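Local coordinates for protein phosphoserine aminotransferase (Bacillus alcalophilus, PDB 1W23) that catalyses the reversible, pyridoxal-phosphate-dependent transamination between phosphoserine and 2-oxoglutarate in the second step of serine biosynthesis, at residues 78-90 / 102-115. Numbering follows the deposited sequence. Where two conformers were deposited one is given.
With PLP (pyridoxal-5'-phosphate), chain J.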
loop_
_atom_site.group_PDB
_atom_site.type_symbol
_atom_site.label_atom_id
_atom_site.label_comp_id
_atom_site.label_asym_id
_atom_site.label_seq_id
_atom_site.Cartn_x
_atom_site.Cartn_y
_atom_site.Cartn_z
ATOM N N LEU A 78 6.885 -0.642 8.373
ATOM C CA LEU A 78 6.215 0.377 9.135
ATOM C C LEU A 78 5.809 -0.117 10.486
ATOM O O LEU A 78 5.775 0.659 11.475
ATOM C CB LEU A 78 5.006 0.957 8.366
ATOM C CG LEU A 78 4.402 2.212 8.994
ATOM C CD1 LEU A 78 5.360 3.403 9.037
ATOM C CD2 LEU A 78 3.129 2.582 8.251
ATOM N N GLN A 79 5.481 -1.418 10.633
ATOM C CA GLN A 79 5.175 -1.972 11.941
ATOM C C GLN A 79 6.374 -1.919 12.877
ATOM O O GLN A 79 6.160 -1.809 14.097
ATOM C CB GLN A 79 4.678 -3.431 11.793
ATOM C CG GLN A 79 3.375 -3.540 11.007
ATOM C CD GLN A 79 2.311 -2.653 11.665
ATOM O OE1 GLN A 79 1.998 -2.891 12.856
ATOM N NE2 GLN A 79 1.794 -1.693 10.943
ATOM N N PHE A 80 7.585 -1.965 12.370
ATOM C CA PHE A 80 8.752 -1.826 13.241
ATOM C C PHE A 80 8.718 -0.560 14.059
ATOM O O PHE A 80 9.186 -0.548 15.196
ATOM C CB PHE A 80 10.054 -1.847 12.445
ATOM C CG PHE A 80 10.373 -3.133 11.669
ATOM C CD1 PHE A 80 11.305 -3.079 10.664
ATOM C CD2 PHE A 80 9.787 -4.349 11.988
ATOM C CE1 PHE A 80 11.681 -4.225 9.966
ATOM C CE2 PHE A 80 10.149 -5.491 11.297
ATOM C CZ PHE A 80 11.111 -5.432 10.335
ATOM N N THR A 81 8.203 0.534 13.503
ATOM C CA THR A 81 8.052 1.797 14.263
ATOM C C THR A 81 6.668 1.932 14.886
ATOM O O THR A 81 6.531 2.424 16.025
ATOM C CB THR A 81 8.446 3.005 13.404
ATOM O OG1 THR A 81 8.543 4.154 14.301
ATOM C CG2 THR A 81 7.501 3.361 12.299
ATOM N N MET A 82 5.572 1.484 14.237
ATOM C CA MET A 82 4.250 1.655 14.799
ATOM C C MET A 82 4.105 0.925 16.111
ATOM O O MET A 82 3.474 1.417 17.037
ATOM C CB MET A 82 3.229 1.267 13.719
ATOM C CG MET A 82 1.827 1.691 14.017
ATOM S SD MET A 82 0.758 1.349 12.623
ATOM C CE MET A 82 -0.871 1.634 13.259
ATOM N N LEU A 83 4.701 -0.262 16.228
ATOM C CA LEU A 83 4.592 -1.038 17.484
ATOM C C LEU A 83 5.151 -0.277 18.666
ATOM O O LEU A 83 4.418 0.012 19.632
ATOM C CB LEU A 83 5.224 -2.424 17.281
ATOM C CG LEU A 83 5.641 -3.150 18.629
ATOM C CD1 LEU A 83 4.414 -3.579 19.355
ATOM C CD2 LEU A 83 6.615 -4.284 18.380
ATOM N N PRO A 84 6.433 0.156 18.659
ATOM C CA PRO A 84 6.915 0.928 19.832
ATOM C C PRO A 84 6.221 2.266 19.971
ATOM O O PRO A 84 6.027 2.750 21.082
ATOM C CB PRO A 84 8.416 1.027 19.572
ATOM C CG PRO A 84 8.587 0.811 18.076
ATOM C CD PRO A 84 7.538 -0.200 17.771
ATOM N N MET A 85 5.810 2.901 18.870
ATOM C CA MET A 85 5.069 4.178 19.031
ATOM C C MET A 85 3.810 4.014 19.867
ATOM O O MET A 85 3.409 4.897 20.589
ATOM C CB MET A 85 4.504 4.726 17.717
ATOM C CG MET A 85 5.539 5.450 16.917
ATOM S SD MET A 85 4.789 6.083 15.420
ATOM C CE MET A 85 6.212 6.869 14.679
ATOM N N ASN A 86 3.168 2.856 19.795
ATOM C CA ASN A 86 1.965 2.598 20.533
ATOM C C ASN A 86 2.192 1.971 21.880
ATOM O O ASN A 86 1.417 2.275 22.785
ATOM C CB ASN A 86 0.989 1.735 19.699
ATOM C CG ASN A 86 0.295 2.508 18.599
ATOM O OD1 ASN A 86 -0.885 2.874 18.734
ATOM N ND2 ASN A 86 1.010 2.803 17.501
ATOM N N LEU A 87 3.177 1.119 22.059
ATOM C CA LEU A 87 3.335 0.363 23.296
ATOM C C LEU A 87 4.578 0.718 24.109
ATOM O O LEU A 87 4.637 0.393 25.307
ATOM C CB LEU A 87 3.365 -1.162 22.987
ATOM C CG LEU A 87 2.063 -1.865 22.648
ATOM C CD1 LEU A 87 2.368 -3.363 22.516
ATOM C CD2 LEU A 87 0.953 -1.556 23.668
ATOM N N LEU A 88 5.582 1.328 23.527
ATOM C CA LEU A 88 6.826 1.608 24.282
ATOM C C LEU A 88 6.677 2.928 24.990
ATOM O O LEU A 88 7.059 3.989 24.484
ATOM C CB LEU A 88 8.011 1.531 23.311
ATOM C CG LEU A 88 9.390 1.705 23.959
ATOM C CD1 LEU A 88 9.571 0.815 25.154
ATOM C CD2 LEU A 88 10.522 1.465 22.965
ATOM N N THR A 89 6.112 2.898 26.176
ATOM C CA THR A 89 5.807 4.100 26.951
ATOM C C THR A 89 6.956 4.418 27.888
ATOM O O THR A 89 7.857 3.594 28.164
ATOM C CB THR A 89 4.548 3.897 27.804
ATOM O OG1 THR A 89 4.773 2.806 28.682
ATOM C CG2 THR A 89 3.349 3.549 26.967
ATOM N N LYS A 90 6.978 5.632 28.417
ATOM C CA LYS A 90 8.020 6.040 29.329
ATOM C C LYS A 90 8.125 5.088 30.512
ATOM O O LYS A 90 7.127 4.703 31.154
ATOM C CB LYS A 90 7.683 7.427 29.876
ATOM C CG LYS A 90 8.751 8.040 30.729
ATOM C CD LYS A 90 8.366 9.502 31.042
ATOM C CE LYS A 90 9.326 10.013 32.096
ATOM N NZ LYS A 90 9.070 11.447 32.409
ATOM N N TRP A 102 16.241 -9.144 10.054
ATOM C CA TRP A 102 14.941 -8.529 10.277
ATOM C C TRP A 102 14.709 -8.255 11.746
ATOM O O TRP A 102 14.069 -7.229 12.084
ATOM C CB TRP A 102 13.803 -9.384 9.651
ATOM C CG TRP A 102 13.912 -9.345 8.128
ATOM C CD1 TRP A 102 14.164 -10.382 7.288
ATOM C CD2 TRP A 102 13.805 -8.175 7.309
ATOM N NE1 TRP A 102 14.197 -9.942 6.004
ATOM C CE2 TRP A 102 13.980 -8.592 5.973
ATOM C CE3 TRP A 102 13.549 -6.813 7.545
ATOM C CZ2 TRP A 102 13.927 -7.694 4.915
ATOM C CZ3 TRP A 102 13.498 -5.924 6.498
ATOM C CH2 TRP A 102 13.687 -6.390 5.197
ATOM N N SER A 103 15.200 -9.092 12.658
ATOM C CA SER A 103 15.095 -8.773 14.081
ATOM C C SER A 103 15.847 -7.468 14.411
ATOM O O SER A 103 15.381 -6.627 15.171
ATOM C CB SER A 103 15.696 -9.869 14.948
ATOM O OG SER A 103 15.177 -11.173 14.687
ATOM N N GLU A 104 17.067 -7.340 13.836
ATOM C CA GLU A 104 17.885 -6.156 14.051
ATOM C C GLU A 104 17.160 -4.891 13.557
ATOM O O GLU A 104 17.198 -3.849 14.227
ATOM C CB GLU A 104 19.219 -6.270 13.351
ATOM C CG GLU A 104 20.101 -7.344 13.909
ATOM C CD GLU A 104 21.426 -7.539 13.194
ATOM O OE1 GLU A 104 22.273 -8.309 13.664
ATOM O OE2 GLU A 104 21.645 -6.893 12.133
ATOM N N LYS A 105 16.503 -4.966 12.404
ATOM C CA LYS A 105 15.823 -3.788 11.862
ATOM C C LYS A 105 14.679 -3.390 12.764
ATOM O O LYS A 105 14.381 -2.182 12.943
ATOM C CB LYS A 105 15.406 -4.067 10.420
ATOM C CG LYS A 105 16.506 -3.855 9.374
ATOM C CD LYS A 105 16.198 -4.589 8.069
ATOM C CE LYS A 105 15.885 -3.684 6.907
ATOM N NZ LYS A 105 17.098 -2.977 6.409
ATOM N N ALA A 106 13.965 -4.351 13.364
ATOM C CA ALA A 106 12.889 -4.048 14.293
ATOM C C ALA A 106 13.435 -3.345 15.544
ATOM O O ALA A 106 12.913 -2.329 16.009
ATOM C CB ALA A 106 12.074 -5.296 14.640
ATOM N N LEU A 107 14.513 -3.899 16.101
ATOM C CA LEU A 107 15.155 -3.307 17.292
ATOM C C LEU A 107 15.539 -1.884 17.020
ATOM O O LEU A 107 15.342 -1.006 17.888
ATOM C CB LEU A 107 16.337 -4.176 17.692
ATOM C CG LEU A 107 17.242 -3.596 18.767
ATOM C CD1 LEU A 107 16.533 -3.400 20.086
ATOM C CD2 LEU A 107 18.470 -4.467 18.979
ATOM N N LYS A 108 16.146 -1.624 15.874
ATOM C CA LYS A 108 16.664 -0.296 15.516
ATOM C C LYS A 108 15.563 0.747 15.646
ATOM O O LYS A 108 15.775 1.858 16.139
ATOM C CB LYS A 108 17.279 -0.311 14.132
ATOM C CG LYS A 108 17.683 1.013 13.555
ATOM C CD LYS A 108 18.161 0.906 12.112
ATOM C CE LYS A 108 18.374 2.211 11.372
ATOM N NZ LYS A 108 19.340 3.131 12.037
ATOM N N GLU A 109 14.345 0.431 15.148
ATOM C CA GLU A 109 13.283 1.424 15.186
ATOM C C GLU A 109 12.810 1.677 16.597
ATOM O O GLU A 109 12.461 2.821 16.944
ATOM C CB GLU A 109 12.126 1.007 14.277
ATOM C CG GLU A 109 12.499 0.946 12.826
ATOM C CD GLU A 109 13.168 2.205 12.318
ATOM O OE1 GLU A 109 12.593 3.313 12.517
ATOM O OE2 GLU A 109 14.256 2.074 11.705
ATOM N N ALA A 110 12.760 0.662 17.442
ATOM C CA ALA A 110 12.397 0.880 18.829
ATOM C C ALA A 110 13.400 1.736 19.563
ATOM O O ALA A 110 13.009 2.569 20.404
ATOM C CB ALA A 110 12.174 -0.450 19.549
ATOM N N LYS A 111 14.690 1.623 19.265
ATOM C CA LYS A 111 15.739 2.391 19.920
ATOM C C LYS A 111 15.552 3.859 19.670
ATOM O O LYS A 111 15.933 4.686 20.540
ATOM C CB LYS A 111 17.099 2.021 19.360
ATOM C CG LYS A 111 17.632 0.722 19.799
ATOM C CD LYS A 111 19.155 0.672 19.583
ATOM C CE LYS A 111 19.752 -0.525 20.193
ATOM N NZ LYS A 111 20.997 -1.175 19.782
ATOM N N LEU A 112 14.956 4.260 18.550
ATOM C CA LEU A 112 14.672 5.654 18.312
ATOM C C LEU A 112 13.584 6.214 19.220
ATOM O O LEU A 112 13.484 7.451 19.420
ATOM C CB LEU A 112 14.244 5.895 16.829
ATOM C CG LEU A 112 15.307 5.578 15.770
ATOM C CD1 LEU A 112 14.844 5.678 14.290
ATOM C CD2 LEU A 112 16.541 6.467 16.028
ATOM N N LEU A 113 12.775 5.357 19.773
ATOM C CA LEU A 113 11.591 5.807 20.497
ATOM C C LEU A 113 11.623 5.564 21.992
ATOM O O LEU A 113 10.836 6.114 22.765
ATOM C CB LEU A 113 10.377 5.119 19.897
ATOM C CG LEU A 113 10.145 5.514 18.429
ATOM C CD1 LEU A 113 9.064 4.609 17.854
ATOM C CD2 LEU A 113 9.784 6.991 18.274
ATOM N N GLY A 114 12.494 4.706 22.489
ATOM C CA GLY A 114 12.542 4.470 23.930
ATOM C C GLY A 114 13.608 3.453 24.275
ATOM O O GLY A 114 14.475 3.141 23.454
ATOM N N GLU A 115 13.569 2.999 25.516
ATOM C CA GLU A 115 14.563 2.045 26.005
ATOM C C GLU A 115 14.310 0.674 25.397
ATOM O O GLU A 115 13.157 0.258 25.283
ATOM C CB GLU A 115 14.499 1.924 27.535
ATOM C CG GLU A 115 15.581 1.099 28.134
ATOM C CD GLU A 115 15.774 1.095 29.626
ATOM O OE1 GLU A 115 14.986 1.743 30.375
ATOM O OE2 GLU A 115 16.773 0.424 30.055
HETATM N N1 PLP J . 10.287 -8.911 8.261
HETATM C C2 PLP J . 10.562 -10.103 7.614
HETATM C C2A PLP J . 10.707 -11.307 8.468
HETATM C C3 PLP J . 10.674 -10.127 6.233
HETATM O O3 PLP J . 10.909 -11.263 5.617
HETATM C C4 PLP J . 10.526 -8.904 5.480
HETATM C C4A PLP J . 10.580 -8.962 3.995
HETATM C C5 PLP J . 10.235 -7.721 6.179
HETATM C C6 PLP J . 10.148 -7.753 7.561
HETATM C C5A PLP J . 10.091 -6.392 5.494
HETATM O O4P PLP J . 8.745 -6.315 4.895
HETATM P P PLP J . 8.346 -5.000 4.014
HETATM O O1P PLP J . 9.288 -4.964 2.849
HETATM O O2P PLP J . 8.509 -3.793 4.925
HETATM O O3P PLP J . 6.890 -5.295 3.690
HETATM O O HOH W 1 10.087 -2.861 16.485
HETATM O O HOH W 2 11.255 4.284 14.798
HETATM O O HOH W 3 9.368 5.333 25.413
HETATM O O HOH W 4 11.149 3.702 27.014
#
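At the pyridoxal phosphate pocket of this class-V aminotransferase, Phe80 and Trp102 meet where two helices of the large cofactor-binding domain, 75-87 and 101-111, pack side by side on the central sheet; the axes of their segments 78-87 and 102-111 come within 8.2 Å and cross at -42°. The indole lies face to face with the pyridine ring, its CG 3.5 Å from C2 of the cofactor, which a broad, flat side chain suits. Trp102 CE3 sits at the edge of the Phe80 ring, 4.0 Å from its CZ, and CZ also touches cofactor C6. Were Trp102 replaced by an alanine, the pyridine would probably lose the ring over one face and could tilt, and the Phe80 edge would lose its neighbour.

Phe80 is a knob in the hole formed by Trp102, Lys105, Ala106 and Glu109. With CG anti to its carbonyl carbon (chi1 -63°), the ring reaches over Ala106, whose CB makes a CH-pi contact 4.0 Å from the ring centroid; so small a residue lets the backbones close in. Farther along, Pro84 CB meets Ala110 CB at 4.0 Å, and Leu113 CD1 fits among Thr81, Pro84 and Met85. Leu88 CD2 packs against Gly114 CA (3.7 Å), where a CB would probably crowd Leu88 CG, so glycine suits the place.

No direct hydrogen bond crosses. One water donates to Phe80 O and Ala106 O; another accepts from Thr81 OG1 and donates to Glu109 O and OE1, while Glu109 OE2 bonds Thr222 of the second subunit. Apolar packing and bridging water thus hold the helices, and the aromatic end forms a wall of the cofactor site.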